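Transcriptional regulator, LacI family (PDB 2RGY) probably represses or otherwise regulates transcription by binding operator DNA in response to a small effector, likely a sugar, held by its periplasmic-binding-protein-like domain. Local coordinates at residues Leu32-Val37 with Trp254-Cys259. Residues are numbered along the deposited sequence; the frame is centred on the assembly and turned at random.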
loop_
_atom_site.group_PDB
_atom_site.type_symbol
_atom_site.label_atom_id
_atom_site.label_comp_id
_atom_site.label_asym_id
_atom_site.label_seq_id
_atom_site.Cartn_x
_atom_site.Cartn_y
_atom_site.Cartn_z
ATOM N N LEU A 32 7.503 12.886 7.202
ATOM C CA LEU A 32 8.249 13.946 6.534
ATOM C C LEU A 32 8.275 15.266 7.306
ATOM O O LEU A 32 9.345 15.822 7.569
ATOM C CB LEU A 32 7.643 14.166 5.146
ATOM C CG LEU A 32 8.546 14.414 3.941
ATOM C CD1 LEU A 32 9.722 13.456 3.977
ATOM C CD2 LEU A 32 7.739 14.219 2.645
ATOM N N GLU A 33 7.100 15.770 7.669
ATOM C CA GLU A 33 7.033 17.031 8.390
ATOM C C GLU A 33 7.689 16.943 9.763
ATOM O O GLU A 33 8.263 17.920 10.250
ATOM C CB GLU A 33 5.584 17.492 8.523
ATOM C CG GLU A 33 4.935 17.888 7.192
ATOM C CD GLU A 33 5.754 18.913 6.388
ATOM O OE1 GLU A 33 6.246 19.902 6.973
ATOM O OE2 GLU A 33 5.891 18.732 5.156
ATOM N N LEU A 34 7.603 15.775 10.388
ATOM C CA LEU A 34 8.207 15.587 11.697
ATOM C C LEU A 34 9.723 15.472 11.584
ATOM O O LEU A 34 10.448 15.994 12.425
ATOM C CB LEU A 34 7.638 14.341 12.372
ATOM C CG LEU A 34 6.300 14.520 13.080
ATOM C CD1 LEU A 34 5.771 13.171 13.496
ATOM C CD2 LEU A 34 6.486 15.408 14.296
ATOM N N ARG A 35 10.199 14.788 10.548
ATOM C CA ARG A 35 11.637 14.636 10.349
ATOM C C ARG A 35 12.249 16.022 10.150
ATOM O O ARG A 35 13.318 16.321 10.682
ATOM C CB ARG A 35 11.927 13.789 9.115
ATOM C CG ARG A 35 13.392 13.416 8.973
ATOM C CD ARG A 35 13.741 12.300 9.951
ATOM N NE ARG A 35 12.922 11.117 9.692
ATOM C CZ ARG A 35 13.169 10.224 8.737
ATOM N NH1 ARG A 35 14.226 10.356 7.941
ATOM N NH2 ARG A 35 12.334 9.207 8.559
ATOM N N ALA A 36 11.548 16.855 9.386
ATOM C CA ALA A 36 11.988 18.216 9.097
ATOM C C ALA A 36 12.280 19.003 10.378
ATOM O O ALA A 36 13.143 19.888 10.387
ATOM C CB ALA A 36 10.927 18.940 8.268
ATOM N N VAL A 37 11.550 18.704 11.452
ATOM C CA VAL A 37 11.798 19.393 12.712
ATOM C C VAL A 37 12.526 18.483 13.689
ATOM O O VAL A 37 12.446 18.658 14.905
ATOM C CB VAL A 37 10.500 19.935 13.352
ATOM C CG1 VAL A 37 9.884 20.973 12.436
ATOM C CG2 VAL A 37 9.519 18.808 13.632
ATOM N N TRP A 254 0.087 22.434 11.131
ATOM C CA TRP A 254 -0.753 23.152 12.081
ATOM C C TRP A 254 -0.500 22.594 13.476
ATOM O O TRP A 254 -0.328 23.346 14.434
ATOM C CB TRP A 254 -2.229 22.976 11.728
ATOM C CG TRP A 254 -3.159 23.697 12.656
ATOM C CD1 TRP A 254 -3.458 25.030 12.638
ATOM C CD2 TRP A 254 -3.897 23.132 13.749
ATOM N NE1 TRP A 254 -4.341 25.330 13.654
ATOM C CE2 TRP A 254 -4.623 24.181 14.353
ATOM C CE3 TRP A 254 -4.015 21.838 14.283
ATOM C CZ2 TRP A 254 -5.460 23.979 15.468
ATOM C CZ3 TRP A 254 -4.849 21.634 15.393
ATOM C CH2 TRP A 254 -5.557 22.701 15.970
ATOM N N LEU A 255 -0.462 21.266 13.573
ATOM C CA LEU A 255 -0.232 20.592 14.845
ATOM C C LEU A 255 1.170 20.887 15.376
ATOM O O LEU A 255 1.356 21.133 16.565
ATOM C CB LEU A 255 -0.428 19.083 14.668
ATOM C CG LEU A 255 -0.339 18.210 15.919
ATOM C CD1 LEU A 255 -1.407 18.651 16.914
ATOM C CD2 LEU A 255 -0.512 16.741 15.544
ATOM N N ILE A 256 2.154 20.875 14.490
ATOM C CA ILE A 256 3.524 21.145 14.893
ATOM C C ILE A 256 3.651 22.576 15.438
ATOM O O ILE A 256 4.377 22.810 16.404
ATOM C CB ILE A 256 4.502 20.871 13.708
ATOM C CG1 ILE A 256 4.549 19.355 13.442
ATOM C CG2 ILE A 256 5.895 21.395 14.026
ATOM C CD1 ILE A 256 5.454 18.929 12.295
ATOM N N ASN A 257 2.920 23.521 14.848
ATOM C CA ASN A 257 2.934 24.908 15.323
ATOM C C ASN A 257 2.519 24.947 16.801
ATOM O O ASN A 257 3.199 25.531 17.646
ATOM C CB ASN A 257 1.946 25.768 14.520
ATOM C CG ASN A 257 2.481 26.185 13.161
ATOM O OD1 ASN A 257 1.784 26.851 12.392
ATOM N ND2 ASN A 257 3.714 25.804 12.859
ATOM N N GLN A 258 1.390 24.315 17.097
ATOM C CA GLN A 258 0.847 24.279 18.449
ATOM C C GLN A 258 1.763 23.550 19.432
ATOM O O GLN A 258 1.885 23.958 20.590
ATOM C CB GLN A 258 -0.516 23.580 18.453
ATOM C CG GLN A 258 -1.352 23.753 17.195
ATOM C CD GLN A 258 -1.832 25.176 16.984
ATOM O OE1 GLN A 258 -2.509 25.746 17.841
ATOM N NE2 GLN A 258 -1.499 25.754 15.828
ATOM N N CYS A 259 2.399 22.477 18.967
ATOM C CA CYS A 259 3.266 21.652 19.804
ATOM C C CYS A 259 4.701 22.105 19.995
ATOM O O CYS A 259 5.208 22.110 21.122
ATOM C CB CYS A 259 3.336 20.225 19.262
ATOM S SG CYS A 259 1.874 19.223 19.458
#
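Two helices flanking the five-stranded parallel sheet of one lobe meet here, the C-terminal part of helix 21-36 packing against the last turns of helix 244-260; between the two segments one side chain, I256, makes all the contacts on its side. Its CD1 makes the nearest approach to each partner. This methyl lies 3.6 Å from the backbone O of E33 and 4.0 Å from E33 CB. The CA atoms of L34 and I256 are 7.9 Å apart, and the extended chain of I256 (chi2 179°) carries CD1 across this gap toward the 32-37 segment. L34 answers with one branch only, its CD2 methyl, 4.2 Å from I256 CD1. V37, in the loop or turn that follows, adds CG2 at 4.3 Å from the same I256 CD1. No hydrogen bond joins the two segments, and their 140 Å² of buried surface centres on I256, which contributes 84 Å².

E33 also adds a polar link, to residues before the 254-259 segment on helix 244-260. Its chain bends at chi2 (-52°), and its carboxylate forms a salt bridge through OE1 with R253 and accepts a hydrogen bond at OE2 from Q249. Beneath, I11 of strand 10-14 touches L34 and I256, tying the pair to the sheet. Neighbouring helices packed on one face of a parallel sheet, one from each end of the chain, are typical of the N-terminal subdomain of LacI-family periplasmic-binding-protein folds.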